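Local coordinates for protein putative phosphomannomutase (Thermus thermophilus, PDB 1TUO) that probably works as a magnesium-dependent phosphosugar mutase of the phosphohexose mutase family, moving a phosphate group between two positions of a sugar, at residues A[34-39]-A[69-74]; A[92-97]-A[154-159]; A[288-293]-A[311-316]; A[302-307]-A[374-379]. All coordinates share one frame; numbering follows the deposited sequence.

Contact 1. Residues A[34-39]-A[69-74]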
loop_
_atom_site.group_PDB
_atom_site.type_symbol
_atom_site.label_atom_id
_atom_site.label_comp_id
_atom_site.label_asym_id
_atom_site.label_seq_id
_atom_site.Cartn_x
_atom_site.Cartn_y
_atom_site.Cartn_z
ATOM N N ARG A 34 8.972 3.280 25.145
ATOM C CA ARG A 34 8.319 2.138 25.767
ATOM C C ARG A 34 8.147 1.065 24.691
ATOM O O ARG A 34 8.348 -0.128 24.940
ATOM C CB ARG A 34 6.955 2.540 26.330
ATOM C CG ARG A 34 7.032 3.452 27.541
ATOM C CD ARG A 34 5.652 3.970 27.932
ATOM N NE ARG A 34 4.734 2.904 28.320
ATOM C CZ ARG A 34 3.423 3.063 28.465
ATOM N NH1 ARG A 34 2.872 4.254 28.248
ATOM N NH2 ARG A 34 2.661 2.036 28.827
ATOM N N LEU A 35 7.792 1.496 23.484
ATOM C CA LEU A 35 7.608 0.550 22.388
ATOM C C LEU A 35 8.955 -0.069 22.007
ATOM O O LEU A 35 9.032 -1.266 21.714
ATOM C CB LEU A 35 6.990 1.244 21.171
ATOM C CG LEU A 35 6.719 0.358 19.949
ATOM C CD1 LEU A 35 5.851 -0.832 20.346
ATOM C CD2 LEU A 35 6.031 1.180 18.871
ATOM N N ALA A 36 10.010 0.740 22.024
ATOM C CA ALA A 36 11.344 0.252 21.678
ATOM C C ALA A 36 11.767 -0.848 22.641
ATOM O O ALA A 36 12.312 -1.870 22.229
ATOM C CB ALA A 36 12.352 1.390 21.710
ATOM N N GLU A 37 11.509 -0.634 23.927
ATOM C CA GLU A 37 11.858 -1.620 24.945
ATOM C C GLU A 37 11.120 -2.932 24.697
ATOM O O GLU A 37 11.701 -4.015 24.802
ATOM C CB GLU A 37 11.501 -1.093 26.339
ATOM C CG GLU A 37 11.993 -1.981 27.476
ATOM C CD GLU A 37 13.493 -1.883 27.695
ATOM O OE1 GLU A 37 14.050 -2.766 28.381
ATOM O OE2 GLU A 37 14.117 -0.919 27.199
ATOM N N ALA A 38 9.834 -2.833 24.374
ATOM C CA ALA A 38 9.012 -4.010 24.114
ATOM C C ALA A 38 9.544 -4.782 22.918
ATOM O O ALA A 38 9.695 -6.000 22.959
ATOM C CB ALA A 38 7.578 -3.592 23.847
ATOM N N TYR A 39 9.816 -4.054 21.842
ATOM C CA TYR A 39 10.317 -4.659 20.620
ATOM C C TYR A 39 11.691 -5.302 20.810
ATOM O O TYR A 39 11.937 -6.412 20.330
ATOM C CB TYR A 39 10.373 -3.596 19.517
ATOM C CG TYR A 39 10.734 -4.131 18.154
ATOM C CD1 TYR A 39 10.065 -5.233 17.614
ATOM C CD2 TYR A 39 11.717 -3.514 17.387
ATOM C CE1 TYR A 39 10.371 -5.709 16.336
ATOM C CE2 TYR A 39 12.028 -3.980 16.110
ATOM C CZ TYR A 39 11.355 -5.072 15.593
ATOM O OH TYR A 39 11.656 -5.524 14.325
ATOM N N SER A 69 16.339 3.635 16.901
ATOM C CA SER A 69 17.564 2.947 16.502
ATOM C C SER A 69 18.556 2.905 17.658
ATOM O O SER A 69 19.125 1.854 17.972
ATOM C CB SER A 69 18.193 3.646 15.290
ATOM O OG SER A 69 17.319 3.593 14.165
ATOM N N GLY A 70 18.754 4.051 18.298
ATOM C CA GLY A 70 19.679 4.114 19.413
ATOM C C GLY A 70 19.248 3.215 20.557
ATOM O O GLY A 70 20.073 2.517 21.148
ATOM N N HIS A 71 17.957 3.229 20.877
ATOM C CA HIS A 71 17.442 2.406 21.965
ATOM C C HIS A 71 17.666 0.913 21.703
ATOM O O HIS A 71 18.145 0.178 22.581
ATOM C CB HIS A 71 15.947 2.686 22.178
ATOM C CG HIS A 71 15.406 2.142 23.466
ATOM N ND1 HIS A 71 14.754 2.931 24.391
ATOM C CD2 HIS A 71 15.416 0.890 23.981
ATOM C CE1 HIS A 71 14.389 2.188 25.421
ATOM N NE2 HIS A 71 14.778 0.944 25.197
ATOM N N LEU A 72 17.322 0.458 20.499
ATOM C CA LEU A 72 17.495 -0.950 20.167
ATOM C C LEU A 72 18.976 -1.322 20.212
ATOM O O LEU A 72 19.335 -2.387 20.707
ATOM C CB LEU A 72 16.906 -1.249 18.783
ATOM C CG LEU A 72 15.384 -1.096 18.683
ATOM C CD1 LEU A 72 14.938 -1.362 17.243
ATOM C CD2 LEU A 72 14.696 -2.067 19.653
ATOM N N ALA A 73 19.829 -0.436 19.709
ATOM C CA ALA A 73 21.270 -0.678 19.708
ATOM C C ALA A 73 21.787 -0.786 21.144
ATOM O O ALA A 73 22.656 -1.611 21.445
ATOM C CB ALA A 73 21.991 0.452 18.964
ATOM N N GLY A 74 21.250 0.052 22.026
ATOM C CA GLY A 74 21.658 0.026 23.421
ATOM C C GLY A 74 21.229 -1.249 24.133
ATOM O O GLY A 74 21.783 -1.600 25.177
#

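Contact 2. Residues A[92-97]-A[154-159]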
loop_
_atom_site.group_PDB
_atom_site.type_symbol
_atom_site.label_atom_id
_atom_site.label_comp_id
_atom_site.label_asym_id
_atom_site.label_seq_id
_atom_site.Cartn_x
_atom_site.Cartn_y
_atom_site.Cartn_z
ATOM N N SER A 92 11.232 -2.633 3.863
ATOM C CA SER A 92 10.942 -4.065 3.872
ATOM C C SER A 92 11.980 -4.819 3.044
ATOM O O SER A 92 12.421 -5.908 3.414
ATOM C CB SER A 92 9.532 -4.330 3.340
ATOM O OG SER A 92 8.555 -3.799 4.228
ATOM N N PHE A 93 12.385 -4.231 1.927
ATOM C CA PHE A 93 13.395 -4.861 1.088
ATOM C C PHE A 93 14.714 -4.957 1.856
ATOM O O PHE A 93 15.388 -5.990 1.831
ATOM C CB PHE A 93 13.627 -4.037 -0.180
ATOM C CG PHE A 93 14.958 -4.304 -0.831
ATOM C CD1 PHE A 93 15.173 -5.473 -1.558
ATOM C CD2 PHE A 93 16.009 -3.410 -0.667
ATOM C CE1 PHE A 93 16.431 -5.743 -2.112
ATOM C CE2 PHE A 93 17.264 -3.670 -1.213
ATOM C CZ PHE A 93 17.471 -4.843 -1.939
ATOM N N ALA A 94 15.078 -3.871 2.533
ATOM C CA ALA A 94 16.323 -3.821 3.291
ATOM C C ALA A 94 16.375 -4.919 4.347
ATOM O O ALA A 94 17.417 -5.532 4.574
ATOM C CB ALA A 94 16.477 -2.453 3.941
ATOM N N VAL A 95 15.247 -5.168 4.996
ATOM C CA VAL A 95 15.203 -6.207 6.015
ATOM C C VAL A 95 15.607 -7.559 5.432
ATOM O O VAL A 95 16.419 -8.278 6.010
ATOM C CB VAL A 95 13.792 -6.327 6.619
ATOM C CG1 VAL A 95 13.687 -7.598 7.452
ATOM C CG2 VAL A 95 13.501 -5.104 7.487
ATOM N N ARG A 96 15.039 -7.900 4.283
ATOM C CA ARG A 96 15.331 -9.182 3.656
ATOM C C ARG A 96 16.735 -9.193 3.048
ATOM O O ARG A 96 17.484 -10.167 3.193
ATOM C CB ARG A 96 14.281 -9.473 2.581
ATOM C CG ARG A 96 14.439 -10.808 1.874
ATOM C CD ARG A 96 13.421 -10.935 0.750
ATOM N NE ARG A 96 13.721 -12.037 -0.159
ATOM C CZ ARG A 96 12.519 -12.335 -0.686
ATOM N NH1 ARG A 96 11.339 -11.748 -0.588
ATOM N NH2 ARG A 96 12.761 -13.195 -1.679
ATOM N N HIS A 97 17.094 -8.098 2.388
ATOM C CA HIS A 97 18.400 -7.987 1.743
ATOM C C HIS A 97 19.562 -8.086 2.729
ATOM O O HIS A 97 20.591 -8.700 2.431
ATOM C CB HIS A 97 18.484 -6.667 0.973
ATOM C CG HIS A 97 19.705 -6.541 0.115
ATOM N ND1 HIS A 97 20.775 -5.740 0.451
ATOM C CD2 HIS A 97 20.021 -7.113 -1.072
ATOM C CE1 HIS A 97 21.695 -5.819 -0.494
ATOM N NE2 HIS A 97 21.262 -6.645 -1.430
ATOM N N LEU A 154 22.710 3.633 6.621
ATOM C CA LEU A 154 23.037 3.203 5.266
ATOM C C LEU A 154 22.033 3.606 4.191
ATOM O O LEU A 154 20.846 3.787 4.463
ATOM C CB LEU A 154 23.195 1.680 5.242
ATOM C CG LEU A 154 24.193 1.040 6.215
ATOM C CD1 LEU A 154 24.223 -0.465 5.969
ATOM C CD2 LEU A 154 25.587 1.638 6.030
ATOM N N ASP A 155 22.527 3.730 2.963
ATOM C CA ASP A 155 21.694 4.081 1.821
ATOM C C ASP A 155 21.617 2.843 0.930
ATOM O O ASP A 155 22.612 2.451 0.322
ATOM C CB ASP A 155 22.317 5.262 1.066
ATOM C CG ASP A 155 21.525 5.654 -0.172
ATOM O OD1 ASP A 155 20.324 5.316 -0.256
ATOM O OD2 ASP A 155 22.108 6.318 -1.059
ATOM N N LEU A 156 20.442 2.217 0.874
ATOM C CA LEU A 156 20.251 1.007 0.074
ATOM C C LEU A 156 19.410 1.218 -1.176
ATOM O O LEU A 156 18.886 0.263 -1.749
ATOM C CB LEU A 156 19.611 -0.094 0.929
ATOM C CG LEU A 156 20.588 -0.891 1.795
ATOM C CD1 LEU A 156 19.834 -1.848 2.691
ATOM C CD2 LEU A 156 21.550 -1.650 0.892
ATOM N N ARG A 157 19.295 2.469 -1.599
ATOM C CA ARG A 157 18.512 2.797 -2.774
ATOM C C ARG A 157 18.965 2.012 -4.005
ATOM O O ARG A 157 18.151 1.400 -4.695
ATOM C CB ARG A 157 18.599 4.297 -3.045
ATOM C CG ARG A 157 17.717 4.757 -4.175
ATOM C CD ARG A 157 17.747 6.262 -4.329
ATOM N NE ARG A 157 17.271 6.937 -3.128
ATOM C CZ ARG A 157 16.708 8.138 -3.131
ATOM N NH1 ARG A 157 16.552 8.788 -4.277
ATOM N NH2 ARG A 157 16.300 8.691 -1.995
ATOM N N GLU A 158 20.269 2.023 -4.275
ATOM C CA GLU A 158 20.800 1.316 -5.433
ATOM C C GLU A 158 20.455 -0.166 -5.413
ATOM O O GLU A 158 20.050 -0.726 -6.430
ATOM C CB GLU A 158 22.320 1.483 -5.506
ATOM C CG GLU A 158 22.786 2.883 -5.880
ATOM C CD GLU A 158 22.442 3.260 -7.309
ATOM O OE1 GLU A 158 21.276 3.624 -7.573
ATOM O OE2 GLU A 158 23.344 3.187 -8.174
ATOM N N ALA A 159 20.615 -0.803 -4.256
ATOM C CA ALA A 159 20.312 -2.225 -4.140
ATOM C C ALA A 159 18.823 -2.473 -4.370
ATOM O O ALA A 159 18.441 -3.485 -4.957
ATOM C CB ALA A 159 20.727 -2.743 -2.765
#

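Contact 3. Residues A[288-293]-A[311-316]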
loop_
_atom_site.group_PDB
_atom_site.type_symbol
_atom_site.label_atom_id
_atom_site.label_comp_id
_atom_site.label_asym_id
_atom_site.label_seq_id
_atom_site.Cartn_x
_atom_site.Cartn_y
_atom_site.Cartn_z
ATOM N N VAL A 288 -4.821 -12.974 -4.769
ATOM C CA VAL A 288 -5.380 -12.828 -3.431
ATOM C C VAL A 288 -5.938 -11.414 -3.301
ATOM O O VAL A 288 -5.295 -10.454 -3.711
ATOM C CB VAL A 288 -4.302 -13.062 -2.349
ATOM C CG1 VAL A 288 -4.951 -13.125 -0.968
ATOM C CG2 VAL A 288 -3.531 -14.345 -2.655
ATOM N N LYS A 289 -7.142 -11.296 -2.749
ATOM C CA LYS A 289 -7.786 -9.989 -2.594
ATOM C C LYS A 289 -8.547 -9.908 -1.282
ATOM O O LYS A 289 -9.053 -10.917 -0.794
ATOM C CB LYS A 289 -8.771 -9.747 -3.747
ATOM C CG LYS A 289 -9.822 -10.853 -3.897
ATOM C CD LYS A 289 -11.003 -10.447 -4.790
ATOM C CE LYS A 289 -12.214 -10.034 -3.953
ATOM N NZ LYS A 289 -13.462 -9.838 -4.761
ATOM N N ASN A 290 -8.632 -8.718 -0.693
ATOM C CA ASN A 290 -9.402 -8.625 0.535
ATOM C C ASN A 290 -10.884 -8.510 0.176
ATOM O O ASN A 290 -11.247 -8.367 -0.996
ATOM C CB ASN A 290 -8.932 -7.466 1.442
ATOM C CG ASN A 290 -9.372 -6.087 0.963
ATOM O OD1 ASN A 290 -10.379 -5.928 0.269
ATOM N ND2 ASN A 290 -8.623 -5.068 1.380
ATOM N N PHE A 291 -11.727 -8.585 1.197
ATOM C CA PHE A 291 -13.182 -8.563 1.063
ATOM C C PHE A 291 -13.831 -7.378 0.338
ATOM O O PHE A 291 -14.950 -7.501 -0.154
ATOM C CB PHE A 291 -13.782 -8.710 2.466
ATOM C CG PHE A 291 -15.183 -9.252 2.492
ATOM C CD1 PHE A 291 -15.540 -10.343 1.706
ATOM C CD2 PHE A 291 -16.129 -8.712 3.363
ATOM C CE1 PHE A 291 -16.819 -10.897 1.788
ATOM C CE2 PHE A 291 -17.407 -9.257 3.454
ATOM C CZ PHE A 291 -17.754 -10.352 2.666
ATOM N N ALA A 292 -13.147 -6.242 0.267
ATOM C CA ALA A 292 -13.726 -5.065 -0.376
ATOM C C ALA A 292 -13.270 -4.842 -1.815
ATOM O O ALA A 292 -13.617 -3.835 -2.440
ATOM C CB ALA A 292 -13.435 -3.821 0.465
ATOM N N VAL A 293 -12.494 -5.782 -2.342
ATOM C CA VAL A 293 -12.004 -5.690 -3.709
ATOM C C VAL A 293 -13.073 -6.117 -4.719
ATOM O O VAL A 293 -13.864 -7.022 -4.461
ATOM C CB VAL A 293 -10.738 -6.567 -3.899
ATOM C CG1 VAL A 293 -10.369 -6.655 -5.371
ATOM C CG2 VAL A 293 -9.578 -5.977 -3.099
ATOM N N THR A 311 -9.749 -12.668 1.363
ATOM C CA THR A 311 -9.380 -12.572 2.766
ATOM C C THR A 311 -10.026 -11.365 3.433
ATOM O O THR A 311 -10.488 -10.446 2.764
ATOM C CB THR A 311 -7.869 -12.400 2.917
ATOM O OG1 THR A 311 -7.471 -11.177 2.280
ATOM C CG2 THR A 311 -7.131 -13.564 2.271
ATOM N N PRO A 312 -10.087 -11.370 4.771
ATOM C CA PRO A 312 -10.681 -10.231 5.475
ATOM C C PRO A 312 -9.733 -9.063 5.230
ATOM O O PRO A 312 -8.600 -9.270 4.797
ATOM C CB PRO A 312 -10.656 -10.680 6.932
ATOM C CG PRO A 312 -10.803 -12.178 6.825
ATOM C CD PRO A 312 -9.855 -12.498 5.692
ATOM N N VAL A 313 -10.177 -7.842 5.498
ATOM C CA VAL A 313 -9.304 -6.692 5.302
ATOM C C VAL A 313 -8.135 -6.759 6.285
ATOM O O VAL A 313 -8.310 -7.077 7.463
ATOM C CB VAL A 313 -10.070 -5.365 5.488
ATOM C CG1 VAL A 313 -9.098 -4.188 5.447
ATOM C CG2 VAL A 313 -11.116 -5.220 4.392
ATOM N N GLY A 314 -6.945 -6.457 5.781
ATOM C CA GLY A 314 -5.737 -6.501 6.584
ATOM C C GLY A 314 -4.705 -7.194 5.722
ATOM O O GLY A 314 -4.910 -8.339 5.323
ATOM N N PHE A 315 -3.598 -6.524 5.424
ATOM C CA PHE A 315 -2.592 -7.127 4.558
ATOM C C PHE A 315 -1.945 -8.382 5.136
ATOM O O PHE A 315 -1.380 -9.189 4.395
ATOM C CB PHE A 315 -1.519 -6.103 4.185
ATOM C CG PHE A 315 -0.619 -6.555 3.069
ATOM C CD1 PHE A 315 0.592 -7.189 3.344
ATOM C CD2 PHE A 315 -0.992 -6.378 1.743
ATOM C CE1 PHE A 315 1.412 -7.637 2.310
ATOM C CE2 PHE A 315 -0.179 -6.822 0.705
ATOM C CZ PHE A 315 1.026 -7.453 0.990
ATOM N N LYS A 316 -2.041 -8.557 6.449
ATOM C CA LYS A 316 -1.463 -9.733 7.086
ATOM C C LYS A 316 -2.018 -11.003 6.444
ATOM O O LYS A 316 -1.296 -11.993 6.282
ATOM C CB LYS A 316 -1.769 -9.737 8.588
ATOM C CG LYS A 316 -3.250 -9.794 8.930
ATOM C CD LYS A 316 -3.470 -9.858 10.435
ATOM C CE LYS A 316 -4.944 -9.734 10.773
ATOM N NZ LYS A 316 -5.163 -11.179 10.814
HETATM O O HOH W 1 -6.444 -6.367 3.139
#

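Contact 4. Residues A[302-307]-A[374-379]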
loop_
_atom_site.group_PDB
_atom_site.type_symbol
_atom_site.label_atom_id
_atom_site.label_comp_id
_atom_site.label_asym_id
_atom_site.label_seq_id
_atom_site.Cartn_x
_atom_site.Cartn_y
_atom_site.Cartn_z
ATOM N N GLU A 302 -12.290 -16.779 -13.102
ATOM C CA GLU A 302 -13.115 -17.881 -13.575
ATOM C C GLU A 302 -13.103 -17.925 -15.103
ATOM O O GLU A 302 -13.097 -19.004 -15.706
ATOM C CB GLU A 302 -14.555 -17.747 -13.059
ATOM C CG GLU A 302 -15.394 -16.693 -13.760
ATOM C CD GLU A 302 -16.800 -16.594 -13.187
ATOM O OE1 GLU A 302 -16.929 -16.220 -11.999
ATOM O OE2 GLU A 302 -17.770 -16.895 -13.923
ATOM N N ARG A 303 -13.080 -16.749 -15.724
ATOM C CA ARG A 303 -13.079 -16.642 -17.184
ATOM C C ARG A 303 -11.772 -17.098 -17.833
ATOM O O ARG A 303 -11.789 -17.849 -18.814
ATOM C CB ARG A 303 -13.362 -15.193 -17.615
ATOM C CG ARG A 303 -14.831 -14.750 -17.558
ATOM C CD ARG A 303 -15.593 -15.166 -18.811
ATOM N NE ARG A 303 -17.018 -14.833 -18.761
ATOM C CZ ARG A 303 -17.581 -13.792 -19.372
ATOM N NH1 ARG A 303 -16.850 -12.948 -20.094
ATOM N NH2 ARG A 303 -18.895 -13.610 -19.285
ATOM N N LEU A 304 -10.643 -16.654 -17.283
ATOM C CA LEU A 304 -9.339 -16.992 -17.853
ATOM C C LEU A 304 -8.629 -18.215 -17.280
ATOM O O LEU A 304 -7.715 -18.752 -17.914
ATOM C CB LEU A 304 -8.410 -15.780 -17.774
ATOM C CG LEU A 304 -8.915 -14.535 -18.508
ATOM C CD1 LEU A 304 -7.861 -13.449 -18.435
ATOM C CD2 LEU A 304 -9.235 -14.874 -19.965
ATOM N N GLY A 305 -9.016 -18.644 -16.084
ATOM C CA GLY A 305 -8.396 -19.828 -15.516
ATOM C C GLY A 305 -7.409 -19.729 -14.364
ATOM O O GLY A 305 -6.386 -20.417 -14.379
ATOM N N PHE A 306 -7.683 -18.879 -13.377
ATOM C CA PHE A 306 -6.808 -18.782 -12.211
ATOM C C PHE A 306 -7.640 -18.621 -10.947
ATOM O O PHE A 306 -8.691 -17.980 -10.956
ATOM C CB PHE A 306 -5.771 -17.644 -12.339
ATOM C CG PHE A 306 -6.355 -16.258 -12.439
ATOM C CD1 PHE A 306 -6.552 -15.660 -13.681
ATOM C CD2 PHE A 306 -6.644 -15.523 -11.291
ATOM C CE1 PHE A 306 -7.020 -14.350 -13.783
ATOM C CE2 PHE A 306 -7.115 -14.209 -11.382
ATOM C CZ PHE A 306 -7.301 -13.622 -12.631
ATOM N N GLY A 307 -7.171 -19.222 -9.863
ATOM C CA GLY A 307 -7.903 -19.151 -8.616
ATOM C C GLY A 307 -7.857 -17.787 -7.965
ATOM O O GLY A 307 -6.954 -16.989 -8.225
ATOM N N GLU A 374 -13.020 -5.372 -18.832
ATOM C CA GLU A 374 -14.478 -5.394 -18.838
ATOM C C GLU A 374 -15.024 -6.326 -19.919
ATOM O O GLU A 374 -16.030 -7.002 -19.713
ATOM C CB GLU A 374 -15.025 -3.971 -19.004
ATOM C CG GLU A 374 -15.019 -3.191 -17.686
ATOM C CD GLU A 374 -15.398 -1.729 -17.831
ATOM O OE1 GLU A 374 -16.045 -1.198 -16.902
ATOM O OE2 GLU A 374 -15.039 -1.105 -18.853
ATOM N N ALA A 375 -14.344 -6.378 -21.060
ATOM C CA ALA A 375 -14.778 -7.248 -22.153
ATOM C C ALA A 375 -14.609 -8.719 -21.772
ATOM O O ALA A 375 -15.512 -9.531 -21.977
ATOM C CB ALA A 375 -13.976 -6.942 -23.420
ATOM N N LEU A 376 -13.448 -9.058 -21.226
ATOM C CA LEU A 376 -13.167 -10.433 -20.830
ATOM C C LEU A 376 -14.020 -10.925 -19.659
ATOM O O LEU A 376 -14.277 -12.122 -19.538
ATOM C CB LEU A 376 -11.680 -10.582 -20.484
ATOM C CG LEU A 376 -10.697 -10.337 -21.632
ATOM C CD1 LEU A 376 -9.259 -10.399 -21.107
ATOM C CD2 LEU A 376 -10.915 -11.387 -22.731
ATOM N N THR A 377 -14.442 -10.013 -18.787
ATOM C CA THR A 377 -15.264 -10.398 -17.636
ATOM C C THR A 377 -16.748 -10.289 -17.950
ATOM O O THR A 377 -17.570 -10.949 -17.313
ATOM C CB THR A 377 -15.001 -9.506 -16.397
ATOM O OG1 THR A 377 -15.243 -8.135 -16.731
ATOM C CG2 THR A 377 -13.571 -9.667 -15.911
ATOM N N GLY A 378 -17.082 -9.447 -18.921
ATOM C CA GLY A 378 -18.472 -9.253 -19.290
ATOM C C GLY A 378 -19.180 -8.371 -18.279
ATOM O O GLY A 378 -20.407 -8.334 -18.220
ATOM N N LEU A 379 -18.395 -7.657 -17.478
ATOM C CA LEU A 379 -18.945 -6.784 -16.446
ATOM C C LEU A 379 -18.445 -5.352 -16.569
ATOM O O LEU A 379 -17.349 -5.108 -17.077
ATOM C CB LEU A 379 -18.557 -7.312 -15.062
ATOM C CG LEU A 379 -19.000 -8.727 -14.681
ATOM C CD1 LEU A 379 -18.333 -9.130 -13.371
ATOM C CD2 LEU A 379 -20.519 -8.772 -14.555
#

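Contact 1. Residues A[34-39]-A[69-74]
Two neighbouring helices of the first alpha/beta/alpha domain, 29-45 and 61-75, run side by side here, their local axes 9.3 Å apart and crossing at -38°. Both rest on the sheet through strand 50-55, which follows the first helix and precedes the second. Along 34-39, A36 is the point of closest backbone approach, with L72 opposite it. Its methyl lies over one face of the H71 imidazole, 3.8 Å from A36 CB to the ring centroid, a CH-pi contact; a residue as small as alanine lets the ring lie this close to the helix. L72 CD2 also packs against A36 O, 3.5 Å away.

E37 comes next. Its CG stands anti to the backbone N and the chain bends at the next bond, which brings the carboxylate to the edge of the same imidazole. H71 NE2 donates to E37 OE2 over 2.8 Å, with an N-H...O angle of 165° and the oxygen in the ring plane, although the carboxylate plane is turned 70° from the ring. H71 is buried and E37 partly so; R41 pairs with E37 OE1, and H33 ND1 with H71 ND1. The carboxylate would be expected to hold a proton on H71 NE2 and to polarise the ring.

One turn after A36, Y39 offers the edge of its ring to L72, which also touches V51 and V79 of the sheet. Here Y39 CD2 lies 3.9 Å from L72 CD1.

Contact 2. Residues A[92-97]-A[154-159]
In the first alpha/beta/alpha domain, the C-terminal turn of helix 88-97 packs against the start of helix 157-165, where the chain leaves strand 152-154 at the sheet's edge. L156 occupies the N-cap position of the second helix. Leucine cannot cap with its side chain; just before it, D155 OD1 accepts a weak hydrogen bond from R157 N.

L156 holds CG anti to its carbonyl carbon (chi1 -83°) with an extended chi2, so its two methyls reach the other helix at different places. CD1 meets A94 CB at 3.6 Å, where alanine's short side chain leaves room for the branch, and CD2 lies near H97 ND1. That ring nitrogen is buried by the contact and has no polar partner in the model.

F93 and H97, one helical turn apart, both put CG anti to the backbone N (chi1 159° and -172°) and reach toward A159. The CB of H97 covers one face of the phenyl ring, and F93 also touches L343 of the third domain. A159 fits against both: its CB is 3.9 Å from F93 CE2 and sits over the H97 imidazole as a CH-pi contact, 4.3 Å from A159 CB to the ring centroid. F93 CZ lies 3.4 Å from A159 O.

Contact 3. Residues A[288-293]-A[311-316]
A backbone hydrogen bond from T311 N to K289 O, 2.9 Å long with an N-H...O angle of 160°, is the firmest link between these segments; the donor lies in the carbonyl plane. It belongs to a parallel bridge of N290 with T311 at the ends of strands 286-290 and 308-311. The return bond, F291 N to T311 O, is short at 2.7 Å but strongly bent and weak, where the chain turns out of the strand. N290 CA adds a CA-H...O contact to that same carbonyl oxygen.

N290 opens a type I turn to V293. With chi1 at 76°, CG lies between the backbone N and the carbonyl carbon, which lets N290 OD1 accept from A292 N at 2.8 Å. This Asx turn suits asparagine because its amide is left to donate elsewhere. ND2 gives one bond to a water that also accepts from G314 N, bridging the strand end to the loop, and another to E333, in the loop that in relatives probably contacts the sugar. K289 NZ pairs with D298 and also donates to V293 O.

V313 lies alongside the N290 amide, its CG2 3.9 Å from N290 CG; the purely apolar contact is V288 CG1 with T311 CG2, also 3.9 Å. G314 has a positive phi (135°), and a side chain there would strike the preceding carbonyl.

Strands 286-290 and 308-311 with helix 296-304 between form a beta-alpha-beta crossover, 308-311 outermost in the sheet. W317 and I318 of helix 315-322 cover T311, while L429 and K420 of the C-terminal domain meet F291.

Contact 4. Residues A[302-307]-A[374-379]
Two helix ends meet at the protein surface, where an arginine from one reaches the last carbonyls of the other. R303 leaves helix 296-304 toward helix 366-377 with CG anti to its carbonyl carbon (chi1 -78°) and a second bend at chi2 (-83°), which folds the aliphatic part around L376 O. The oxygen lies 3.3 Å from R303 CG and accepts a hydrogen bond from R303 NH1 at 2.8 Å. The bond is bent, 134° at the hydrogen, and the donor stands above the carbonyl plane. One face of the guanidinium lies over the T377 carbonyl, whose oxygen takes its hydrogen bond from R299 instead. Arginine suits the place: its long chain spans the gap, and its positive charge would be favoured beside the partly negative C-terminal end of a helix.

Both helices belong to the third alpha/beta/alpha domain, and each is terminated by a glycine with positive phi, G305 in one and G378 in the other. At G378 a CB would point at R303 and come tightly against NH2, so the missing side chain makes room for the arginine as well as for the turn. T377 OG1 accepts from L379 N at 3.3 Å, an ST turn, and also bonds to V373 O; the hydroxyl thus ties the last helical turn to the chain leaving it.

Beside the polar pair, L304 and L376 approach through their methyl tips and both rest on L276 of helix 267-280. That apolar contact is loose, with L304 CD1 4.3 Å from L376 CD1.

In the fold
Contacts 1 and 2 both involve helices packed on the sheet of the first domain, their centres about 21 Å apart. Contact 2 also faces the third domain, and its nearest atoms come within about 8 Å of contact 3. Contacts 3 and 4 share the third domain and alternate along the chain, with centres about 20 Å apart. Contact 3, whose centre is about 12 Å from that of the chain, touches the C-terminal domain and, through E333, adjoins the probable sugar-binding loop in the cleft where this family's domains meet; no ligand is seen at the contacts. Contacts 1 and 4 lie on opposite sides, their centres about 49 Å apart.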